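Side-chain contacts in beta-galacturonidase (Eisenbergiella tayi, PDB 6NCW), which belongs to glycoside hydrolase family 2 and probably cleaves beta-linked galacturonate, and perhaps glucuronate, from its substrates: residues S80-D84 with G85-G89; E187-G191 with K192-A196; M298-D302 with L303-S307; D355-R358 with E359-A363. All coordinates share one frame; numbering follows the deposited sequence.

In the fold
The four contacts follow one another along the chain without touching. Contacts 1 and 2 are beta hairpins in two separate sandwich regions, their centres about 38 Å apart, whereas contact 3 is the end of a helix and contact 4 lies within one, both in the TIM-barrel domain, about 28 Å apart between centres. Contact 4 is the most central; its nearest atoms come within about 11 Å of contact 1 and about 15 Å of contacts 2 and 3. Contacts 1 and 3 lie on opposite sides of the chain's centre. Of the four, contact 4 comes near the galacturonate site: the Cys356 side chain is about 10 Å from that of His312, and the Met360 side chain about 11 Å from that of Asn377. The others lie away from it.

Contact 1. Residues S80-D84 with G85-G89; sequences SVLVD and GKPVG
Val88 sets one methyl, CG2, against both Val81 and Val83 of the preceding strand in a tight beta hairpin, which turns through a type I' turn from Val83 to Lys86 and carries a classic beta bulge. Val83 meets Val88 at about a right angle, with CG2 to CG2 at 3.8 Å; Val81 approaches more obliquely, its CG1 4.0 Å from Val88 CG2. A chi1 of -71° puts this Val88 methyl between its own backbone N and carbonyl carbon, and the same atom is held only 3.3 Å from Val81 O. The three valines face inward in the N-terminal beta-sandwich, where strand 98-105 of the facing sheet packs against them through Phe98, Val100 and Leu102. On the other face Leu82 leans over the turn, its CD2 3.8 Å from Gly85 O and its CG against Pro87 CA. At the bulge Val81 O takes a nearly straight bond from Val88 N at 2.9 Å and a weak one from Gly89 N at 3.5 Å, two successive residues thus facing one. The Asp84 carboxylate turns from the hairpin to His110 and to the backbone of Gln111, tying the turn to strand 109-117. A water joins the turn to the strand, accepting from Gly85 N at 2.9 Å and donating weakly to Leu82 O.

Contact 2. Residues E187-G191 with K192-A196; sequences EVEIG and KNSFA
Ile190 lays its CD1 methyl over one face of the Phe195 ring, a CH-pi contact with the carbon 3.9 Å from the ring centroid and displaced toward the rim. With chi2 at 175° the Ile190 chain runs out straight to that methyl. Val188 lies alongside Phe195 and points the same way, its CG1 4.0 Å from CD2 of the ring. The packing is also tight at the base of the aromatic side chain, where Phe195 CB sits 3.1 Å from Val188 O. That carbonyl marks a classic beta bulge in the hairpin of the immunoglobulin-like beta-sandwich: Ala196 N bonds to Val188 O at 3.2 Å, in the carbonyl plane, while Phe195 N adds a weak bond. Ala170, Thr212 and Leu215 are among the residues that touch Phe195, and Trp219 lies against Ile190. The face carrying Glu189 and Ser194 is much looser. Glu189 CB touches the backbone at Asn193 O, 3.4 Å away, but the chain beyond CG is extended, and its carboxylate makes no ion pair with Lys192, whose NZ stays 6.4 Å from Glu189 OE2. Lys192 itself, exposed on the type I' turn from Ile190 to Asn193, bends along its length.

Contact 3. Residues M298-D302 with L303-S307; sequences MLIKD and LGANS
Ile300 and Ala305 close the end of helix 290-302 with an apolar contact, Ile300 CG2 standing 3.7 Å from Ala305 CB. The branch that touches is the one anti to the backbone N of Ile300, while CG1 lies beside that nitrogen. Ala305 CB also rests 3.5 Å from Ile300 O, and Phe275 of strand 268-276 and Tyr552 of helix 544-553 also touch the alanine. Leu303 folds back over the last helical turn, its CD1 3.6 Å from Leu299 O, and packs against Phe275, Tyr545 and Val548.

Backbone hydrogen bonds finish the turn. Leu303 N continues the helical pattern to Leu299 O at 2.9 Å. Beyond it two bonds run back into the last turn: Gly304 N donates to Lys301 O at 3.0 Å, approaching from well above the carbonyl plane, and Ala305 N reaches Ile300 O at 3.3 Å. A water donates to both Lys301 O and Ala305 O, the latter at 2.6 Å, and so bridges the last helical turn and the departing chain.

Lys273 of strand 268-276 hydrogen-bonds Gly304 O through NZ; the charged side chain of Asp302 looks to helix 544-553. With its CG swung anti to the backbone N (chi1 -175°), Asp302 is hydrogen-bonded to Tyr545 OH and forms salt bridges with Lys549 and Arg553. Pro47 of the second subunit packs on Leu299 and Asp302.

Positive phi at Gly304, the paired bonds back into the helix and the Ile300-Ala305 contact make this a Schellman motif, here ending the helix of a beta-alpha-beta crossover between parallel strands 268-276 and 307-309 of the TIM barrel.

Contact 4. Residues D355-R358 with E359-A363; sequences DCIR and EMITA
Arg358 O is gripped twice by Thr362, from OG1 at 2.7 Å and from the backbone N at 3.0 Å. The two donors arrive from opposite faces of the carbonyl plane. A chi1 of -56° sets the threonine hydroxyl beside its own backbone N and turns it back along the helix, one turn down, to this oxygen. The Arg358 side chain bends at chi3 and meets Asp355 in a salt bridge, NH2 to OD1 at 2.7 Å; the oxygen lies in the guanidinium plane at its edge, whereas the nitrogen stands above the carboxylate plane. Glu359 runs past Asp355 O, with CG 3.3 Å away, then continues extended to hydrogen-bond Thr96 and His91. On the buried side Ile357 and Ile361 lie side by side, pointing the same way, CG2 to CD1 at 4.1 Å, against Leu396, Ile397 and Leu400 of helix 384-400. Met360 sets CB 3.1 Å from Cys356 O, and curls its CE back toward Ile357. Its surroundings include Trp373 and Pro314. These one-turn contacts run along helix 349-364, which belongs to a beta-alpha-beta crossover between parallel strands 329-333 and 370-374 of the TIM barrel.

Contact 1. Residues S80-D84 with G85-G89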
# COMPACT_ATOMS: atom_id res chain seq x y z
N SER A 80 -41.26 -0.65 0.94
CA SER A 80 -42.66 -0.25 1.13
C SER A 80 -42.84 1.13 0.51
O SER A 80 -42.09 2.06 0.83
CB SER A 80 -43.08 -0.20 2.60
OG SER A 80 -43.03 -1.48 3.18
N VAL A 81 -43.83 1.26 -0.37
CA VAL A 81 -44.08 2.48 -1.12
C VAL A 81 -45.33 3.14 -0.56
O VAL A 81 -46.39 2.51 -0.46
CB VAL A 81 -44.24 2.20 -2.62
CG1 VAL A 81 -44.42 3.51 -3.35
CG2 VAL A 81 -43.05 1.41 -3.16
N LEU A 82 -45.22 4.41 -0.20
CA LEU A 82 -46.34 5.20 0.31
C LEU A 82 -46.50 6.42 -0.58
O LEU A 82 -45.52 7.12 -0.86
CB LEU A 82 -46.12 5.64 1.75
CG LEU A 82 -46.03 4.59 2.86
CD1 LEU A 82 -44.64 3.99 2.94
CD2 LEU A 82 -46.40 5.22 4.20
N VAL A 83 -47.73 6.65 -1.04
CA VAL A 83 -48.09 7.84 -1.82
C VAL A 83 -49.13 8.62 -1.01
O VAL A 83 -50.14 8.05 -0.58
CB VAL A 83 -48.64 7.46 -3.20
CG1 VAL A 83 -49.24 8.68 -3.89
CG2 VAL A 83 -47.52 6.83 -4.07
N ASP A 84 -48.85 9.90 -0.76
CA ASP A 84 -49.71 10.75 0.06
C ASP A 84 -50.02 10.10 1.41
O ASP A 84 -51.12 10.21 1.94
CB ASP A 84 -51.01 11.10 -0.68
CG ASP A 84 -50.75 11.86 -1.97
OD1 ASP A 84 -51.42 11.58 -2.98
OD2 ASP A 84 -49.83 12.71 -1.97
N GLY A 85 -49.03 9.41 1.96
CA GLY A 85 -49.14 8.80 3.27
C GLY A 85 -49.81 7.45 3.29
O GLY A 85 -49.84 6.81 4.35
N LYS A 86 -50.35 6.98 2.17
CA LYS A 86 -51.05 5.71 2.14
C LYS A 86 -50.13 4.62 1.60
O LYS A 86 -49.54 4.80 0.53
CB LYS A 86 -52.30 5.80 1.26
CG LYS A 86 -52.95 4.43 0.96
CD LYS A 86 -53.72 4.38 -0.37
CE LYS A 86 -54.40 3.01 -0.56
NZ LYS A 86 -54.17 2.35 -1.90
N PRO A 87 -49.99 3.48 2.29
CA PRO A 87 -49.24 2.36 1.72
C PRO A 87 -49.91 1.83 0.46
O PRO A 87 -51.10 1.51 0.47
CB PRO A 87 -49.26 1.31 2.84
CG PRO A 87 -49.47 2.09 4.08
CD PRO A 87 -50.39 3.22 3.69
N VAL A 88 -49.14 1.75 -0.62
CA VAL A 88 -49.68 1.36 -1.93
C VAL A 88 -48.92 0.21 -2.57
O VAL A 88 -49.31 -0.24 -3.64
CB VAL A 88 -49.72 2.57 -2.89
CG1 VAL A 88 -50.81 3.54 -2.46
CG2 VAL A 88 -48.37 3.27 -2.95
N GLY A 89 -47.84 -0.26 -1.97
CA GLY A 89 -47.07 -1.32 -2.59
C GLY A 89 -45.93 -1.76 -1.70
O GLY A 89 -45.51 -1.05 -0.78
O HOH W 1 -46.30 9.26 1.01

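Contact 2. Residues E187-G191 with K192-A196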
# COMPACT_ATOMS: atom_id res chain seq x y z
N GLU A 187 -50.60 -2.51 -32.84
CA GLU A 187 -49.79 -2.52 -34.04
C GLU A 187 -48.31 -2.66 -33.68
O GLU A 187 -47.79 -1.89 -32.87
CB GLU A 187 -50.01 -1.25 -34.86
CG GLU A 187 -49.16 -1.20 -36.12
CD GLU A 187 -49.48 -0.04 -37.04
OE1 GLU A 187 -49.05 -0.08 -38.22
OE2 GLU A 187 -50.14 0.92 -36.58
N VAL A 188 -47.64 -3.62 -34.31
CA VAL A 188 -46.28 -4.03 -33.92
C VAL A 188 -45.36 -3.85 -35.12
O VAL A 188 -45.60 -4.41 -36.19
CB VAL A 188 -46.24 -5.49 -33.44
CG1 VAL A 188 -44.80 -5.90 -33.13
CG2 VAL A 188 -47.11 -5.69 -32.23
N GLU A 189 -44.30 -3.06 -34.93
CA GLU A 189 -43.27 -2.87 -35.94
C GLU A 189 -41.91 -3.22 -35.36
O GLU A 189 -41.64 -2.95 -34.18
CB GLU A 189 -43.27 -1.44 -36.46
CG GLU A 189 -44.63 -1.00 -37.02
CD GLU A 189 -44.54 0.17 -37.99
OE1 GLU A 189 -45.48 0.33 -38.81
OE2 GLU A 189 -43.54 0.92 -37.93
N ILE A 190 -41.06 -3.83 -36.18
CA ILE A 190 -39.70 -4.19 -35.79
C ILE A 190 -38.75 -3.46 -36.74
O ILE A 190 -38.69 -3.79 -37.93
CB ILE A 190 -39.46 -5.70 -35.82
CG1 ILE A 190 -40.48 -6.41 -34.93
CG2 ILE A 190 -38.04 -6.02 -35.38
CD1 ILE A 190 -40.38 -7.90 -35.01
N GLY A 191 -38.02 -2.49 -36.21
CA GLY A 191 -37.11 -1.71 -37.03
C GLY A 191 -37.79 -1.02 -38.19
O GLY A 191 -37.22 -0.97 -39.29
N LYS A 192 -38.99 -0.49 -37.97
CA LYS A 192 -39.81 0.18 -38.98
C LYS A 192 -40.35 -0.77 -40.06
O LYS A 192 -41.03 -0.30 -40.98
CB LYS A 192 -39.06 1.33 -39.67
CG LYS A 192 -38.70 2.48 -38.74
CD LYS A 192 -39.91 2.95 -37.93
CE LYS A 192 -39.99 4.47 -37.92
NZ LYS A 192 -38.65 5.10 -37.74
N ASN A 193 -40.09 -2.07 -39.98
CA ASN A 193 -40.81 -3.01 -40.83
C ASN A 193 -42.16 -3.33 -40.20
O ASN A 193 -42.29 -3.43 -38.98
CB ASN A 193 -40.01 -4.29 -41.04
CG ASN A 193 -38.65 -4.02 -41.65
OD1 ASN A 193 -37.75 -3.51 -40.98
ND2 ASN A 193 -38.50 -4.35 -42.93
N SER A 194 -43.18 -3.46 -41.04
CA SER A 194 -44.48 -3.88 -40.55
C SER A 194 -44.40 -5.33 -40.09
O SER A 194 -43.72 -6.15 -40.70
CB SER A 194 -45.54 -3.73 -41.64
OG SER A 194 -45.47 -2.42 -42.17
N PHE A 195 -45.10 -5.64 -38.99
CA PHE A 195 -45.01 -7.00 -38.47
C PHE A 195 -46.40 -7.59 -38.23
O PHE A 195 -46.72 -8.65 -38.77
CB PHE A 195 -44.18 -7.03 -37.18
CG PHE A 195 -43.89 -8.42 -36.70
CD1 PHE A 195 -42.92 -9.19 -37.32
CD2 PHE A 195 -44.60 -8.96 -35.64
CE1 PHE A 195 -42.67 -10.49 -36.90
CE2 PHE A 195 -44.35 -10.25 -35.21
CZ PHE A 195 -43.38 -11.02 -35.84
N ALA A 196 -47.23 -6.93 -37.42
CA ALA A 196 -48.54 -7.49 -37.15
C ALA A 196 -49.43 -6.42 -36.55
O ALA A 196 -48.95 -5.41 -36.02
CB ALA A 196 -48.46 -8.70 -36.21

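Contact 3. Residues M298-D302 with L303-S307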
# COMPACT_ATOMS: atom_id res chain seq x y z
N MET A 298 -15.24 -2.14 -20.61
CA MET A 298 -14.04 -1.92 -21.41
C MET A 298 -12.83 -2.68 -20.85
O MET A 298 -12.00 -3.16 -21.62
CB MET A 298 -13.74 -0.42 -21.51
CG MET A 298 -14.79 0.33 -22.32
SD MET A 298 -14.40 2.05 -22.68
CE MET A 298 -14.15 2.76 -21.01
N LEU A 299 -12.73 -2.81 -19.52
CA LEU A 299 -11.67 -3.66 -18.98
C LEU A 299 -11.91 -5.11 -19.35
O LEU A 299 -11.00 -5.81 -19.81
CB LEU A 299 -11.59 -3.50 -17.46
CG LEU A 299 -11.19 -2.11 -16.97
CD1 LEU A 299 -11.25 -2.01 -15.41
CD2 LEU A 299 -9.79 -1.76 -17.47
N ILE A 300 -13.16 -5.56 -19.22
CA ILE A 300 -13.50 -6.95 -19.53
C ILE A 300 -13.25 -7.26 -21.00
O ILE A 300 -12.70 -8.32 -21.35
CB ILE A 300 -14.96 -7.21 -19.09
CG1 ILE A 300 -15.04 -7.17 -17.54
CG2 ILE A 300 -15.47 -8.50 -19.66
CD1 ILE A 300 -16.47 -7.22 -16.98
N LYS A 301 -13.56 -6.31 -21.90
CA LYS A 301 -13.22 -6.49 -23.31
C LYS A 301 -11.70 -6.47 -23.53
O LYS A 301 -11.18 -7.24 -24.34
CB LYS A 301 -13.90 -5.42 -24.17
CG LYS A 301 -15.37 -5.69 -24.41
CD LYS A 301 -16.19 -4.43 -24.79
CE LYS A 301 -15.53 -3.59 -25.89
NZ LYS A 301 -16.41 -2.45 -26.36
N ASP A 302 -10.98 -5.60 -22.82
CA ASP A 302 -9.52 -5.57 -22.93
C ASP A 302 -8.90 -6.90 -22.52
O ASP A 302 -7.88 -7.32 -23.08
CB ASP A 302 -8.95 -4.43 -22.07
CG ASP A 302 -7.43 -4.26 -22.23
OD1 ASP A 302 -6.69 -4.40 -21.23
OD2 ASP A 302 -6.96 -4.00 -23.36
N LEU A 303 -9.51 -7.59 -21.56
CA LEU A 303 -9.01 -8.89 -21.12
C LEU A 303 -9.24 -10.00 -22.14
O LEU A 303 -8.69 -11.10 -21.96
CB LEU A 303 -9.65 -9.24 -19.78
CG LEU A 303 -9.02 -8.52 -18.59
CD1 LEU A 303 -9.99 -8.35 -17.43
CD2 LEU A 303 -7.76 -9.27 -18.13
N GLY A 304 -10.02 -9.76 -23.20
CA GLY A 304 -10.32 -10.77 -24.18
C GLY A 304 -11.60 -11.55 -23.94
O GLY A 304 -11.90 -12.47 -24.72
N ALA A 305 -12.39 -11.18 -22.93
CA ALA A 305 -13.59 -11.93 -22.61
C ALA A 305 -14.68 -11.69 -23.64
O ALA A 305 -14.73 -10.65 -24.30
CB ALA A 305 -14.11 -11.56 -21.21
N ASN A 306 -15.56 -12.67 -23.77
CA ASN A 306 -16.75 -12.49 -24.59
C ASN A 306 -18.02 -12.68 -23.78
O ASN A 306 -19.11 -12.65 -24.35
CB ASN A 306 -16.73 -13.42 -25.80
CG ASN A 306 -16.73 -14.90 -25.43
OD1 ASN A 306 -17.07 -15.28 -24.31
ND2 ASN A 306 -16.36 -15.75 -26.40
N SER A 307 -17.91 -12.88 -22.47
CA SER A 307 -19.12 -13.23 -21.73
C SER A 307 -18.99 -12.83 -20.26
O SER A 307 -17.89 -12.77 -19.69
CB SER A 307 -19.40 -14.73 -21.87
OG SER A 307 -20.65 -15.06 -21.29
O HOH W 2 -13.18 -9.16 -25.70

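Contact 4. Residues D355-R358 with E359-A363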
# COMPACT_ATOMS: atom_id res chain seq x y z
N ASP A 355 -40.84 -15.52 -7.23
CA ASP A 355 -41.03 -14.10 -7.55
C ASP A 355 -39.84 -13.53 -8.32
O ASP A 355 -40.01 -12.80 -9.30
CB ASP A 355 -41.27 -13.30 -6.27
CG ASP A 355 -42.65 -13.54 -5.67
OD1 ASP A 355 -43.54 -14.05 -6.37
OD2 ASP A 355 -42.84 -13.19 -4.48
N CYS A 356 -38.62 -13.83 -7.87
CA CYS A 356 -37.43 -13.34 -8.57
C CYS A 356 -37.39 -13.86 -10.00
O CYS A 356 -37.16 -13.10 -10.94
CB CYS A 356 -36.17 -13.73 -7.80
SG CYS A 356 -34.58 -13.19 -8.58
N ILE A 357 -37.61 -15.16 -10.17
CA ILE A 357 -37.58 -15.74 -11.51
C ILE A 357 -38.65 -15.10 -12.41
O ILE A 357 -38.39 -14.71 -13.55
CB ILE A 357 -37.75 -17.26 -11.43
CG1 ILE A 357 -36.54 -17.87 -10.70
CG2 ILE A 357 -37.96 -17.86 -12.84
CD1 ILE A 357 -36.57 -19.39 -10.72
N ARG A 358 -39.89 -15.00 -11.90
CA ARG A 358 -40.96 -14.41 -12.71
C ARG A 358 -40.61 -13.00 -13.15
O ARG A 358 -40.72 -12.66 -14.34
CB ARG A 358 -42.27 -14.41 -11.93
CG ARG A 358 -43.01 -15.73 -11.97
CD ARG A 358 -44.35 -15.62 -11.24
NE ARG A 358 -44.15 -15.53 -9.80
CZ ARG A 358 -44.12 -16.59 -8.99
NH1 ARG A 358 -44.30 -17.81 -9.48
NH2 ARG A 358 -43.92 -16.42 -7.69
N GLU A 359 -40.15 -12.17 -12.21
CA GLU A 359 -39.85 -10.78 -12.53
C GLU A 359 -38.65 -10.67 -13.46
O GLU A 359 -38.66 -9.86 -14.39
CB GLU A 359 -39.64 -10.00 -11.24
CG GLU A 359 -40.93 -9.82 -10.44
CD GLU A 359 -40.68 -9.16 -9.09
OE1 GLU A 359 -41.63 -8.67 -8.47
OE2 GLU A 359 -39.51 -9.13 -8.65
N MET A 360 -37.62 -11.50 -13.23
CA MET A 360 -36.41 -11.48 -14.04
C MET A 360 -36.72 -11.81 -15.50
O MET A 360 -36.33 -11.07 -16.41
CB MET A 360 -35.39 -12.46 -13.45
CG MET A 360 -34.29 -12.95 -14.36
SD MET A 360 -33.20 -14.14 -13.50
CE MET A 360 -34.09 -15.70 -13.59
N ILE A 361 -37.42 -12.92 -15.76
CA ILE A 361 -37.61 -13.33 -17.15
C ILE A 361 -38.63 -12.43 -17.84
O ILE A 361 -38.45 -12.04 -19.00
CB ILE A 361 -37.99 -14.82 -17.24
CG1 ILE A 361 -36.82 -15.68 -16.74
CG2 ILE A 361 -38.31 -15.21 -18.69
CD1 ILE A 361 -37.04 -17.17 -16.79
N THR A 362 -39.71 -12.06 -17.13
CA THR A 362 -40.69 -11.15 -17.74
C THR A 362 -40.02 -9.84 -18.17
O THR A 362 -40.29 -9.33 -19.26
CB THR A 362 -41.84 -10.89 -16.77
OG1 THR A 362 -42.42 -12.14 -16.38
CG2 THR A 362 -42.92 -10.03 -17.43
N ALA A 363 -39.10 -9.33 -17.36
CA ALA A 363 -38.49 -8.04 -17.66
C ALA A 363 -37.40 -8.15 -18.71
O ALA A 363 -37.25 -7.25 -19.55
CB ALA A 363 -37.92 -7.43 -16.37